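Local coordinates for histidine acid phosphatase (Bifidobacterium longum subsp. infantis, PDB 6RXD), which probably hydrolyses phosphate groups from inositol polyphosphates, including phytate, and from 2,3-bisphosphoglycerate, as a histidine acid phosphatase of the multiple inositol polyphosphate phosphatase type, at residues A[14-19]-A[441-446]; A[463-468]-A[494-499]; A[60-65]-A[262-267]. All blocks are in the same frame, centred on the assembly; numbering follows the deposited sequence.

Interaction 1 is buried and the most central of the three, with its middle about 8 Å from the centre of the chain. Interactions 2 and 3 are partly buried and lie farther out, on opposite sides of that centre, with their own centres about 60 Å apart. Interactions 1 and 2 reach the same mixed sheet, through the neighbouring strands 445-453 and 467-472. Interaction 3 joins helix 55-69 to the small two-stranded antiparallel sheet of 264-265 and 297-298. The chemistry differs too. Interaction 1 rests on an amide, a phenol and a turn. Interaction 2 combines backbone pairing with aliphatic contacts. Interaction 3 is built round an indole, a methionine and a water-bridged arginine.

Interaction 1: residues A[14-19]-A[441-446]; sequences QPYVAP and PMAANV
The phenol oxygen of Tyr-16 takes a hydrogen bond from the side-chain amide of Asn-445 and makes a second one with Glu-474. Asn-445 follows a type II beta turn, Pro-441 to Ala-444, that leads into strand 445-453 of the mixed sheet of the histidine phosphatase fold. Residues 14-19, an irregular N-terminal segment, pack against this turn. Backbone bonds tie Ala-443 to His-45 and Ala-444 to Arg-44, in the Arg-His-Gly signature of the family.

Asn-445 ND2 is 3.1 Å from Tyr-16 OH across the contact. The same nitrogen also donates to the backbone oxygen of Ala-443 inside the turn, at 3.0 Å from ND2 to O. Both acceptors lie close to the amide plane, and the two bonds together fix the rotation of the amide. CG of Asn-445 sits between its backbone N and carbonyl carbon (chi1 63°). The side chains of Tyr-16 and Asn-445 cross at about a right angle, with ring and amide planes 46° apart.

At the other end of the contact, the backbone N of Met-442 donates to the backbone O of Gln-14, 2.9 Å away. Tyr-16 CB lies 3.2 Å from the backbone O of Met-442, and the ring meets the carbonyl oxygens of Met-442 and Ala-443 obliquely. Helix 102-118 also touches this tyrosine, through Gln-107.

Apolar contact is lighter. CG of Gln-14 lies 4.0 Å from CB of Pro-441. The methyl carbon CB of Ala-443 meets the root of the tyrosine, 4.0 Å from Tyr-16 CB.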
loop_
_atom_site.group_PDB
_atom_site.type_symbol
_atom_site.label_atom_id
_atom_site.label_comp_id
_atom_site.label_asym_id
_atom_site.label_seq_id
_atom_site.Cartn_x
_atom_site.Cartn_y
_atom_site.Cartn_z
ATOM N N GLN A 14 1.391 -2.041 -7.995
ATOM C CA GLN A 14 0.239 -1.984 -8.887
ATOM C C GLN A 14 -0.514 -0.652 -8.748
ATOM O O GLN A 14 -0.951 -0.281 -7.649
ATOM C CB GLN A 14 -0.713 -3.136 -8.541
ATOM C CG GLN A 14 -2.077 -3.047 -9.208
ATOM C CD GLN A 14 -1.994 -3.153 -10.702
ATOM O OE1 GLN A 14 -1.371 -4.082 -11.237
ATOM N NE2 GLN A 14 -2.629 -2.210 -11.404
ATOM N N PRO A 15 -0.668 0.090 -9.857
ATOM C CA PRO A 15 -1.473 1.307 -9.703
ATOM C C PRO A 15 -2.938 0.997 -9.359
ATOM O O PRO A 15 -3.515 0.010 -9.841
ATOM C CB PRO A 15 -1.376 1.957 -11.086
ATOM C CG PRO A 15 -0.027 1.481 -11.613
ATOM C CD PRO A 15 0.034 0.046 -11.152
ATOM N N TYR A 16 -3.532 1.831 -8.514
ATOM C CA TYR A 16 -4.927 1.644 -8.133
ATOM C C TYR A 16 -5.820 1.550 -9.352
ATOM O O TYR A 16 -5.677 2.331 -10.300
ATOM C CB TYR A 16 -5.390 2.823 -7.287
ATOM C CG TYR A 16 -6.723 2.597 -6.623
ATOM C CD1 TYR A 16 -6.857 1.650 -5.625
ATOM C CD2 TYR A 16 -7.838 3.343 -6.982
ATOM C CE1 TYR A 16 -8.082 1.441 -4.989
ATOM C CE2 TYR A 16 -9.059 3.153 -6.358
ATOM C CZ TYR A 16 -9.176 2.203 -5.363
ATOM O OH TYR A 16 -10.398 2.017 -4.748
ATOM N N VAL A 17 -6.744 0.593 -9.321
ATOM C CA VAL A 17 -7.728 0.446 -10.385
ATOM C C VAL A 17 -9.050 1.028 -9.896
ATOM O O VAL A 17 -9.735 0.421 -9.081
ATOM C CB VAL A 17 -7.906 -1.021 -10.783
ATOM C CG1 VAL A 17 -8.932 -1.135 -11.911
ATOM C CG2 VAL A 17 -6.575 -1.610 -11.219
ATOM N N ALA A 18 -9.390 2.218 -10.379
ATOM C CA ALA A 18 -10.627 2.887 -9.962
ATOM C C ALA A 18 -11.837 2.129 -10.505
ATOM O O ALA A 18 -11.760 1.517 -11.572
ATOM C CB ALA A 18 -10.642 4.324 -10.445
ATOM N N PRO A 19 -12.956 2.152 -9.767
ATOM C CA PRO A 19 -14.123 1.412 -10.254
ATOM C C PRO A 19 -14.693 2.042 -11.517
ATOM O O PRO A 19 -14.673 3.267 -11.665
ATOM C CB PRO A 19 -15.119 1.539 -9.096
ATOM C CG PRO A 19 -14.755 2.856 -8.436
ATOM C CD PRO A 19 -13.240 2.888 -8.516
ATOM N N PRO A 441 -2.454 -2.777 -3.489
ATOM C CA PRO A 441 -1.990 -1.911 -4.573
ATOM C C PRO A 441 -1.763 -0.516 -4.026
ATOM O O PRO A 441 -2.089 -0.225 -2.870
ATOM C CB PRO A 441 -3.184 -1.885 -5.521
ATOM C CG PRO A 441 -4.397 -2.210 -4.638
ATOM C CD PRO A 441 -3.837 -3.241 -3.707
ATOM N N MET A 442 -1.201 0.358 -4.849
ATOM C CA MET A 442 -1.157 1.750 -4.461
ATOM C C MET A 442 -2.580 2.244 -4.201
ATOM O O MET A 442 -3.528 1.857 -4.912
ATOM C CB MET A 442 -0.451 2.572 -5.542
ATOM C CG MET A 442 1.031 2.243 -5.656
ATOM S SD MET A 442 1.960 2.778 -4.190
ATOM C CE MET A 442 3.479 1.842 -4.426
ATOM N N ALA A 443 -2.725 3.080 -3.173
ATOM C CA ALA A 443 -4.018 3.616 -2.724
ATOM C C ALA A 443 -5.028 2.552 -2.297
ATOM O O ALA A 443 -6.226 2.807 -2.264
ATOM C CB ALA A 443 -4.640 4.566 -3.789
ATOM N N ALA A 444 -4.550 1.365 -1.949
ATOM C CA ALA A 444 -5.440 0.320 -1.445
ATOM C C ALA A 444 -6.274 0.876 -0.307
ATOM O O ALA A 444 -5.771 1.614 0.522
ATOM C CB ALA A 444 -4.625 -0.890 -0.949
ATOM N N ASN A 445 -7.547 0.504 -0.252
ATOM C CA ASN A 445 -8.386 1.042 0.798
ATOM C C ASN A 445 -9.530 0.127 1.200
ATOM O O ASN A 445 -10.042 -0.659 0.396
ATOM C CB ASN A 445 -8.907 2.441 0.423
ATOM C CG ASN A 445 -9.794 2.435 -0.809
ATOM O OD1 ASN A 445 -11.023 2.393 -0.709
ATOM N ND2 ASN A 445 -9.176 2.467 -1.975
ATOM N N VAL A 446 -9.919 0.244 2.461
ATOM C CA VAL A 446 -11.090 -0.442 2.965
ATOM C C VAL A 446 -12.050 0.641 3.422
ATOM O O VAL A 446 -11.642 1.581 4.097
ATOM C CB VAL A 446 -10.725 -1.348 4.158
ATOM C CG1 VAL A 446 -11.989 -1.866 4.851
ATOM C CG2 VAL A 446 -9.828 -2.520 3.686
#

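Interaction 2: residues A[463-468]-A[494-499]; sequences RYTPIV and KLTELK
Pro-466 and Leu-495 carry the backbone hydrogen bond of this contact. The N of Leu-495 donates to the oxygen of Pro-466 at 2.9 Å, with the donor tilted 28° from the carbonyl plane. The same oxygen receives a CA-H...O contact from Lys-494, 3.5 Å from its CA. Ile-467 and Lys-494 form an antiparallel, non-hydrogen-bonded pair, and their side chains lie on the same face of the sheet.

Apolar contacts come next. CG2 of Thr-465 is anti to its own backbone N (chi1 -59° for OG1), and this methyl faces the start of the helix. It lies 3.8 Å from CB of Lys-494 and also touches OG1 of Thr-496. Farther along, CD1 of Leu-498 comes up to the branch point of Val-468, 3.7 Å from its CB. CG of Pro-466 meets CD2 of Leu-495, whose side chain also touches helix 372-386.

One water adds a polar link. It lies 2.7 Å from Thr-465 OG1 and accepts from Lys-494 NZ. The lysine chain is extended beyond CG, and NZ also donates to the backbone oxygens of Asp-512 and Arg-514 near the C-terminus.

Lys-494 holds the N-cap position of helix 495-501. The arrangement is that of a short strand, 493-494, which pairs antiparallel with strand 467-472 of the mixed sheet and passes directly into a helix.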
loop_
_atom_site.group_PDB
_atom_site.type_symbol
_atom_site.label_atom_id
_atom_site.label_comp_id
_atom_site.label_asym_id
_atom_site.label_seq_id
_atom_site.Cartn_x
_atom_site.Cartn_y
_atom_site.Cartn_z
ATOM N N ARG A 463 -33.434 0.365 20.514
ATOM C CA ARG A 463 -33.112 0.759 19.147
ATOM C C ARG A 463 -32.692 -0.442 18.299
ATOM O O ARG A 463 -32.171 -1.436 18.823
ATOM C CB ARG A 463 -32.019 1.827 19.159
ATOM C CG ARG A 463 -32.488 3.140 19.754
ATOM C CD ARG A 463 -31.308 4.002 20.151
ATOM N NE ARG A 463 -30.461 4.316 19.007
ATOM C CZ ARG A 463 -29.285 4.919 19.103
ATOM N NH1 ARG A 463 -28.830 5.282 20.295
ATOM N NH2 ARG A 463 -28.570 5.167 18.014
ATOM N N TYR A 464 -32.957 -0.358 16.998
ATOM C CA TYR A 464 -32.563 -1.409 16.061
ATOM C C TYR A 464 -31.044 -1.416 15.900
ATOM O O TYR A 464 -30.412 -0.365 15.868
ATOM C CB TYR A 464 -33.199 -1.168 14.690
ATOM C CG TYR A 464 -34.702 -1.359 14.633
ATOM C CD1 TYR A 464 -35.249 -2.612 14.390
ATOM C CD2 TYR A 464 -35.571 -0.275 14.786
ATOM C CE1 TYR A 464 -36.621 -2.792 14.319
ATOM C CE2 TYR A 464 -36.946 -0.446 14.714
ATOM C CZ TYR A 464 -37.460 -1.704 14.481
ATOM O OH TYR A 464 -38.825 -1.869 14.415
ATOM N N THR A 465 -30.459 -2.604 15.781
ATOM C CA THR A 465 -29.018 -2.723 15.607
ATOM C C THR A 465 -28.596 -2.122 14.268
ATOM O O THR A 465 -29.204 -2.419 13.242
ATOM C CB THR A 465 -28.632 -4.206 15.631
ATOM O OG1 THR A 465 -29.046 -4.774 16.884
ATOM C CG2 THR A 465 -27.133 -4.391 15.444
ATOM N N PRO A 466 -27.540 -1.289 14.268
ATOM C CA PRO A 466 -27.018 -0.714 13.017
ATOM C C PRO A 466 -26.446 -1.801 12.114
ATOM O O PRO A 466 -26.103 -2.880 12.594
ATOM C CB PRO A 466 -25.871 0.192 13.490
ATOM C CG PRO A 466 -26.143 0.440 14.960
ATOM C CD PRO A 466 -26.805 -0.807 15.455
ATOM N N ILE A 467 -26.347 -1.518 10.821
ATOM C CA ILE A 467 -25.850 -2.510 9.875
ATOM C C ILE A 467 -24.708 -1.931 9.049
ATOM O O ILE A 467 -24.598 -0.716 8.879
ATOM C CB ILE A 467 -26.971 -3.031 8.959
ATOM C CG1 ILE A 467 -27.603 -1.885 8.168
ATOM C CG2 ILE A 467 -28.031 -3.780 9.787
ATOM C CD1 ILE A 467 -28.565 -2.368 7.086
ATOM N N VAL A 468 -23.835 -2.809 8.560
ATOM C CA VAL A 468 -22.578 -2.361 7.986
ATOM C C VAL A 468 -22.291 -3.107 6.692
ATOM O O VAL A 468 -22.561 -4.305 6.594
ATOM C CB VAL A 468 -21.419 -2.651 8.978
ATOM C CG1 VAL A 468 -20.074 -2.117 8.460
ATOM C CG2 VAL A 468 -21.712 -2.066 10.381
ATOM N N LYS A 494 -25.090 -6.950 10.747
ATOM C CA LYS A 494 -25.342 -6.256 12.009
ATOM C C LYS A 494 -24.035 -5.908 12.710
ATOM O O LYS A 494 -23.067 -6.685 12.672
ATOM C CB LYS A 494 -26.168 -7.124 12.946
ATOM C CG LYS A 494 -27.649 -7.192 12.625
ATOM C CD LYS A 494 -28.389 -7.828 13.804
ATOM C CE LYS A 494 -29.887 -7.975 13.510
ATOM N NZ LYS A 494 -30.614 -8.672 14.629
ATOM N N LEU A 495 -24.018 -4.748 13.359
ATOM C CA LEU A 495 -22.852 -4.332 14.133
ATOM C C LEU A 495 -22.542 -5.340 15.240
ATOM O O LEU A 495 -21.376 -5.637 15.514
ATOM C CB LEU A 495 -23.083 -2.942 14.727
ATOM C CG LEU A 495 -21.952 -2.365 15.584
ATOM C CD1 LEU A 495 -20.698 -2.155 14.764
ATOM C CD2 LEU A 495 -22.405 -1.054 16.209
ATOM N N THR A 496 -23.584 -5.865 15.869
ATOM C CA THR A 496 -23.400 -6.877 16.910
ATOM C C THR A 496 -22.690 -8.105 16.336
ATOM O O THR A 496 -21.819 -8.695 16.982
ATOM C CB THR A 496 -24.741 -7.309 17.513
ATOM O OG1 THR A 496 -25.655 -7.619 16.453
ATOM C CG2 THR A 496 -25.341 -6.195 18.372
ATOM N N GLU A 497 -23.069 -8.483 15.119
ATOM C CA GLU A 497 -22.490 -9.654 14.475
ATOM C C GLU A 497 -21.017 -9.423 14.178
ATOM O O GLU A 497 -20.191 -10.311 14.415
ATOM C CB GLU A 497 -23.261 -10.021 13.196
ATOM C CG GLU A 497 -22.575 -11.088 12.331
ATOM C CD GLU A 497 -22.615 -12.482 12.928
ATOM O OE1 GLU A 497 -23.164 -12.662 14.034
ATOM O OE2 GLU A 497 -22.091 -13.419 12.281
ATOM N N LEU A 498 -20.676 -8.241 13.664
ATOM C CA LEU A 498 -19.276 -7.941 13.362
ATOM C C LEU A 498 -18.422 -7.957 14.618
ATOM O O LEU A 498 -17.290 -8.436 14.590
ATOM C CB LEU A 498 -19.124 -6.605 12.635
ATOM C CG LEU A 498 -19.719 -6.558 11.231
ATOM C CD1 LEU A 498 -19.315 -5.263 10.533
ATOM C CD2 LEU A 498 -19.257 -7.772 10.431
ATOM N N LYS A 499 -18.951 -7.444 15.722
ATOM C CA LYS A 499 -18.165 -7.403 16.953
ATOM C C LYS A 499 -17.822 -8.804 17.437
ATOM O O LYS A 499 -16.760 -9.038 18.023
ATOM C CB LYS A 499 -18.905 -6.621 18.041
ATOM C CG LYS A 499 -18.894 -5.114 17.818
ATOM C CD LYS A 499 -19.714 -4.402 18.895
ATOM C CE LYS A 499 -19.729 -2.896 18.668
ATOM N NZ LYS A 499 -20.731 -2.224 19.553
HETATM O O HOH W 1 -30.114 -7.301 16.913
#

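Interaction 3: residues A[60-65]-A[262-267]; sequences MRMAET and YKWYNT
Met-62 sets its CG over one face of the Trp-264 indole. This carbon stands above the six-membered ring, 3.7 Å from the ring centroid and 16° off the normal, a CH-pi contact. SD adds an oblique Met-aromatic contact at 4.6 Å from the same centroid. The CG is anti to the backbone N (chi1 -179°). The chain is extended beyond CG, and SD and CE both stay beside CZ3.

The contact joins helix 55-69 to strand 264-265, which pairs with 297-298 in a two-stranded antiparallel sheet of this histidine phosphatase. Helix 251-258 packs against the same group, with Leu-257 touching both Met-62 and Trp-264. Met-62 lies about 7 Å, side chain to side chain, from Glu-301, a zinc-binding residue in another structure of this protein.

The indole N-H is used at the ring edge. Trp-264 NE1 donates to OG1 of Thr-65 at 2.9 Å, with an N-H...O angle of 165°. The oxygen lies near the indole plane. The other branch of the threonine, CG2, meets CE1 of Tyr-262 at 3.5 Å, while the tyrosine hydroxyl bonds to Asp-69.

Within helix 55-69, NE and NH2 of Arg-61 hold the two carboxylate oxygens of Glu-64 side-on in a salt bridge. Arg-61 reaches the other segment by CD, 3.4 Å from the backbone O of Thr-267, and through a water. Its NH1 also bonds to Tyr-53 and donates to that water at 2.9 Å; the water donates in turn to Asn-266 OD1 and to the backbone O of Thr-267.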
loop_
_atom_site.group_PDB
_atom_site.type_symbol
_atom_site.label_atom_id
_atom_site.label_comp_id
_atom_site.label_asym_id
_atom_site.label_seq_id
_atom_site.Cartn_x
_atom_site.Cartn_y
_atom_site.Cartn_z
ATOM N N MET A 60 22.769 3.067 -14.007
ATOM C CA MET A 60 23.578 3.977 -14.831
ATOM C C MET A 60 25.079 3.765 -14.642
ATOM O O MET A 60 25.836 3.855 -15.599
ATOM C CB MET A 60 23.224 5.450 -14.586
ATOM C CG MET A 60 23.846 6.407 -15.618
ATOM S SD MET A 60 23.146 6.149 -17.268
ATOM C CE MET A 60 21.799 7.326 -17.277
ATOM N N ARG A 61 25.527 3.475 -13.421
ATOM C CA ARG A 61 26.944 3.157 -13.234
ATOM C C ARG A 61 27.304 1.892 -14.018
ATOM O O ARG A 61 28.368 1.816 -14.639
ATOM C CB ARG A 61 27.279 2.969 -11.741
ATOM C CG ARG A 61 26.903 4.159 -10.847
ATOM C CD ARG A 61 27.759 5.409 -11.130
ATOM N NE ARG A 61 27.244 6.207 -12.251
ATOM C CZ ARG A 61 26.207 7.039 -12.168
ATOM N NH1 ARG A 61 25.550 7.196 -11.021
ATOM N NH2 ARG A 61 25.816 7.721 -13.240
ATOM N N MET A 62 26.403 0.915 -14.024
ATOM C CA MET A 62 26.621 -0.317 -14.779
ATOM C C MET A 62 26.669 -0.003 -16.275
ATOM O O MET A 62 27.514 -0.537 -17.015
ATOM C CB MET A 62 25.498 -1.318 -14.468
ATOM C CG MET A 62 25.613 -2.655 -15.178
ATOM S SD MET A 62 24.278 -3.743 -14.626
ATOM C CE MET A 62 24.732 -5.258 -15.461
ATOM N N ALA A 63 25.788 0.893 -16.709
ATOM C CA ALA A 63 25.703 1.266 -18.112
ATOM C C ALA A 63 26.979 1.944 -18.568
ATOM O O ALA A 63 27.447 1.712 -19.690
ATOM C CB ALA A 63 24.498 2.185 -18.344
ATOM N N GLU A 64 27.553 2.780 -17.701
ATOM C CA GLU A 64 28.776 3.488 -18.063
ATOM C C GLU A 64 29.931 2.500 -18.268
ATOM O O GLU A 64 30.742 2.649 -19.192
ATOM C CB GLU A 64 29.105 4.552 -17.005
ATOM C CG GLU A 64 28.120 5.711 -17.002
ATOM C CD GLU A 64 28.101 6.494 -15.704
ATOM O OE1 GLU A 64 28.735 6.061 -14.717
ATOM O OE2 GLU A 64 27.439 7.552 -15.662
ATOM N N THR A 65 29.994 1.478 -17.420
ATOM C CA THR A 65 31.015 0.445 -17.565
ATOM C C THR A 65 30.792 -0.386 -18.835
ATOM O O THR A 65 31.731 -0.675 -19.585
ATOM C CB THR A 65 31.038 -0.456 -16.321
ATOM O OG1 THR A 65 31.424 0.332 -15.189
ATOM C CG2 THR A 65 32.042 -1.594 -16.499
ATOM N N TYR A 262 33.119 -7.656 -12.049
ATOM C CA TYR A 262 32.401 -6.390 -12.027
ATOM C C TYR A 262 31.624 -6.250 -10.735
ATOM O O TYR A 262 31.119 -7.231 -10.187
ATOM C CB TYR A 262 31.410 -6.306 -13.180
ATOM C CG TYR A 262 31.994 -6.018 -14.540
ATOM C CD1 TYR A 262 32.978 -5.052 -14.724
ATOM C CD2 TYR A 262 31.522 -6.692 -15.658
ATOM C CE1 TYR A 262 33.483 -4.784 -15.985
ATOM C CE2 TYR A 262 32.025 -6.437 -16.913
ATOM C CZ TYR A 262 33.001 -5.485 -17.075
ATOM O OH TYR A 262 33.480 -5.239 -18.341
ATOM N N LYS A 263 31.506 -5.009 -10.286
ATOM C CA LYS A 263 30.848 -4.691 -9.030
ATOM C C LYS A 263 30.617 -3.186 -9.048
ATOM O O LYS A 263 31.526 -2.411 -9.334
ATOM C CB LYS A 263 31.755 -5.085 -7.862
ATOM C CG LYS A 263 31.048 -5.365 -6.550
ATOM C CD LYS A 263 32.001 -6.042 -5.559
ATOM C CE LYS A 263 32.376 -7.453 -6.016
ATOM N NZ LYS A 263 33.652 -7.963 -5.425
ATOM N N TRP A 264 29.388 -2.762 -8.778
ATOM C CA TRP A 264 29.116 -1.325 -8.793
ATOM C C TRP A 264 28.560 -0.843 -7.482
ATOM O O TRP A 264 27.664 -1.472 -6.921
ATOM C CB TRP A 264 28.159 -0.950 -9.939
ATOM C CG TRP A 264 28.765 -1.225 -11.264
ATOM C CD1 TRP A 264 29.640 -0.433 -11.946
ATOM C CD2 TRP A 264 28.559 -2.390 -12.070
ATOM N NE1 TRP A 264 29.997 -1.033 -13.130
ATOM C CE2 TRP A 264 29.341 -2.235 -13.234
ATOM C CE3 TRP A 264 27.782 -3.545 -11.924
ATOM C CZ2 TRP A 264 29.382 -3.204 -14.243
ATOM C CZ3 TRP A 264 27.814 -4.501 -12.928
ATOM C CH2 TRP A 264 28.607 -4.322 -14.077
ATOM N N TYR A 265 29.107 0.267 -6.994
ATOM C CA TYR A 265 28.605 0.909 -5.787
ATOM C C TYR A 265 27.958 2.225 -6.146
ATOM O O TYR A 265 28.232 2.802 -7.199
ATOM C CB TYR A 265 29.744 1.158 -4.786
ATOM C CG TYR A 265 30.349 -0.113 -4.258
ATOM C CD1 TYR A 265 29.872 -0.692 -3.092
ATOM C CD2 TYR A 265 31.380 -0.752 -4.940
ATOM C CE1 TYR A 265 30.411 -1.877 -2.611
ATOM C CE2 TYR A 265 31.933 -1.935 -4.454
ATOM C CZ TYR A 265 31.437 -2.487 -3.295
ATOM O OH TYR A 265 31.970 -3.656 -2.808
ATOM N N ASN A 266 27.100 2.703 -5.258
ATOM C CA ASN A 266 26.359 3.931 -5.500
ATOM C C ASN A 266 27.198 5.170 -5.179
ATOM O O ASN A 266 26.904 5.925 -4.249
ATOM C CB ASN A 266 25.066 3.902 -4.689
ATOM C CG ASN A 266 24.105 4.999 -5.087
ATOM O OD1 ASN A 266 24.330 5.704 -6.077
ATOM N ND2 ASN A 266 23.028 5.157 -4.318
ATOM N N THR A 267 28.240 5.370 -5.983
ATOM C CA THR A 267 29.176 6.473 -5.807
ATOM C C THR A 267 29.352 7.206 -7.132
ATOM O O THR A 267 28.786 6.805 -8.148
ATOM C CB THR A 267 30.546 5.968 -5.356
ATOM O OG1 THR A 267 31.098 5.123 -6.379
ATOM C CG2 THR A 267 30.429 5.183 -4.049
HETATM O O HOH W 2 26.037 6.613 -8.210
#